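Nuclear transport factor 2 family protein (PDB 3DM8) is of unknown function but belongs to the SnoaL-like branch of the NTF2 superfamily and is thought to be an isomerase. Local coordinates at residues 4-9 and 105-110. Residues are numbered along the deposited sequence; the frame is centred on the assembly and turned at random.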
loop_
_atom_site.group_PDB
_atom_site.type_symbol
_atom_site.label_atom_id
_atom_site.label_comp_id
_atom_site.label_asym_id
_atom_site.label_seq_id
_atom_site.Cartn_x
_atom_site.Cartn_y
_atom_site.Cartn_z
ATOM N N HIS A 4 -17.027 3.039 13.414
ATOM C CA HIS A 4 -16.248 3.757 12.426
ATOM C C HIS A 4 -16.809 3.541 11.014
ATOM O O HIS A 4 -17.201 2.454 10.641
ATOM C CB HIS A 4 -14.783 3.349 12.522
ATOM C CG HIS A 4 -13.850 4.346 11.919
ATOM N ND1 HIS A 4 -13.673 4.451 10.567
ATOM C CD2 HIS A 4 -13.063 5.298 12.479
ATOM C CE1 HIS A 4 -12.814 5.424 10.308
ATOM N NE2 HIS A 4 -12.416 5.945 11.459
ATOM N N SER A 5 -16.800 4.627 10.253
ATOM C CA SER A 5 -17.251 4.657 8.858
ATOM C C SER A 5 -16.518 3.668 7.997
ATOM O O SER A 5 -17.044 3.224 6.967
ATOM C CB SER A 5 -17.119 6.072 8.269
ATOM O OG SER A 5 -18.076 6.950 8.884
ATOM N N LEU A 6 -15.310 3.319 8.401
ATOM C CA LEU A 6 -14.528 2.337 7.599
ATOM C C LEU A 6 -15.256 0.967 7.583
ATOM O O LEU A 6 -15.368 0.280 6.554
ATOM C CB LEU A 6 -13.132 2.176 8.168
ATOM C CG LEU A 6 -12.270 1.104 7.497
ATOM C CD1 LEU A 6 -12.009 1.494 6.029
ATOM C CD2 LEU A 6 -10.960 0.767 8.292
ATOM N N TRP A 7 -15.744 0.600 8.754
ATOM C CA TRP A 7 -16.458 -0.685 8.923
ATOM C C TRP A 7 -17.783 -0.690 8.137
ATOM O O TRP A 7 -18.201 -1.716 7.546
ATOM C CB TRP A 7 -16.647 -1.049 10.408
ATOM C CG TRP A 7 -15.345 -0.933 11.208
ATOM C CD1 TRP A 7 -15.157 -0.249 12.357
ATOM C CD2 TRP A 7 -14.081 -1.498 10.866
ATOM N NE1 TRP A 7 -13.845 -0.371 12.778
ATOM C CE2 TRP A 7 -13.162 -1.111 11.861
ATOM C CE3 TRP A 7 -13.633 -2.276 9.804
ATOM C CZ2 TRP A 7 -11.825 -1.498 11.835
ATOM C CZ3 TRP A 7 -12.298 -2.678 9.787
ATOM C CH2 TRP A 7 -11.421 -2.298 10.794
ATOM N N ARG A 8 -18.445 0.454 8.149
ATOM C CA ARG A 8 -19.715 0.617 7.413
ATOM C C ARG A 8 -19.482 0.506 5.913
ATOM O O ARG A 8 -20.252 -0.131 5.168
ATOM C CB ARG A 8 -20.411 1.922 7.768
ATOM C CG ARG A 8 -20.813 2.038 9.204
ATOM C CD ARG A 8 -21.555 3.326 9.455
ATOM N NE ARG A 8 -20.822 4.472 8.935
ATOM C CZ ARG A 8 -21.270 5.283 7.975
ATOM N NH1 ARG A 8 -22.466 5.092 7.441
ATOM N NH2 ARG A 8 -20.530 6.297 7.578
ATOM N N PHE A 9 -18.387 1.116 5.475
ATOM C CA PHE A 9 -18.000 1.062 4.068
ATOM C C PHE A 9 -17.632 -0.355 3.682
ATOM O O PHE A 9 -18.012 -0.850 2.635
ATOM C CB PHE A 9 -16.823 2.011 3.792
ATOM C CG PHE A 9 -16.180 1.808 2.476
ATOM C CD1 PHE A 9 -16.844 2.085 1.308
ATOM C CD2 PHE A 9 -14.870 1.418 2.405
ATOM C CE1 PHE A 9 -16.245 1.887 0.079
ATOM C CE2 PHE A 9 -14.258 1.252 1.162
ATOM C CZ PHE A 9 -14.962 1.464 0.009
ATOM N N MET A 105 -3.582 -5.492 -0.214
ATOM C CA MET A 105 -3.870 -4.093 -0.531
ATOM C C MET A 105 -3.628 -3.214 0.695
ATOM O O MET A 105 -3.784 -3.656 1.817
ATOM C CB MET A 105 -5.314 -3.915 -0.995
ATOM C CG MET A 105 -5.786 -4.853 -2.072
ATOM S SD MET A 105 -7.624 -4.803 -2.227
ATOM C CE MET A 105 -8.120 -5.581 -0.704
ATOM N N ALA A 106 -3.253 -1.970 0.426
ATOM C CA ALA A 106 -3.164 -0.914 1.425
ATOM C C ALA A 106 -4.109 0.199 1.004
ATOM O O ALA A 106 -4.046 0.692 -0.131
ATOM C CB ALA A 106 -1.734 -0.389 1.518
ATOM N N LEU A 107 -4.997 0.549 1.921
ATOM C CA LEU A 107 -6.142 1.446 1.692
ATOM C C LEU A 107 -6.046 2.663 2.625
ATOM O O LEU A 107 -5.878 2.516 3.819
ATOM C CB LEU A 107 -7.420 0.621 2.010
ATOM C CG LEU A 107 -8.760 1.288 1.932
ATOM C CD1 LEU A 107 -9.050 1.514 0.447
ATOM C CD2 LEU A 107 -9.812 0.387 2.580
ATOM N N PHE A 108 -6.124 3.859 2.052
ATOM C CA PHE A 108 -6.247 5.093 2.789
ATOM C C PHE A 108 -7.534 5.764 2.454
ATOM O O PHE A 108 -7.819 6.009 1.270
ATOM C CB PHE A 108 -5.083 6.047 2.477
ATOM C CG PHE A 108 -3.718 5.493 2.857
ATOM C CD1 PHE A 108 -3.135 4.473 2.126
ATOM C CD2 PHE A 108 -3.060 6.001 3.939
ATOM C CE1 PHE A 108 -1.895 3.973 2.501
ATOM C CE2 PHE A 108 -1.829 5.483 4.324
ATOM C CZ PHE A 108 -1.266 4.468 3.565
ATOM N N THR A 109 -8.333 6.052 3.493
ATOM C CA THR A 109 -9.660 6.604 3.299
ATOM C C THR A 109 -9.894 7.859 4.143
ATOM O O THR A 109 -9.364 8.015 5.225
ATOM C CB THR A 109 -10.751 5.568 3.705
ATOM O OG1 THR A 109 -10.444 5.067 4.975
ATOM C CG2 THR A 109 -10.746 4.372 2.790
ATOM N N GLN A 110 -10.676 8.744 3.577
ATOM C CA GLN A 110 -11.146 9.922 4.256
ATOM C C GLN A 110 -12.673 9.952 4.174
ATOM O O GLN A 110 -13.262 9.539 3.168
ATOM C CB GLN A 110 -10.564 11.200 3.588
ATOM C CG GLN A 110 -9.023 11.337 3.589
ATOM C CD GLN A 110 -8.388 11.728 4.915
ATOM O OE1 GLN A 110 -9.017 12.360 5.803
ATOM N NE2 GLN A 110 -7.102 11.389 5.052
#
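The backbone N of Leu6 donates to ND1 of His4 at 2.9 Å, nearly straight (163°) and close to the imidazole plane. This bond makes His4 the N-cap that fixes the start of the helix, while NE2 of the same ring binds the backbone oxygen of Gly80. From this anchored first turn Leu6 reaches across to the strand, its CD1 lying 4.0 Å from OG1 of Thr109. The hydroxyl of Thr109 donates to the backbone oxygen of Ala84 on the adjoining strand 83-94, and towards the helix OG1 packs against the methyl. The two side chains meet at about a right angle. In Leu6, chi1 of 175° sends CG away from the backbone nitrogen, and chi2 of 64° then sets CD1 against the strand, where the same methyl rests 4.2 Å from CD2 of Leu107. One methyl therefore covers two residues, Leu107 and Thr109, that share one face of the strand. CD2 of Leu6 also points away from the helix, sitting 3.9 Å above the ring plane of Trp7, near the border of the indole rather than over its centre.

Within the same first turn, NH2 of Arg8 donates almost straight to OG of Ser5 at 2.9 Å and also reaches the carbonyl oxygen of Gly114. Phe9 faces the strand without close contact and packs on Leu116 and on helix 23-28. The opposite face of the strand, with Ala106 and Phe108, packs against the second subunit. An N-terminal helix lying on the inner, concave face of a curved sheet is characteristic of the NTF2-like alpha+beta cone fold.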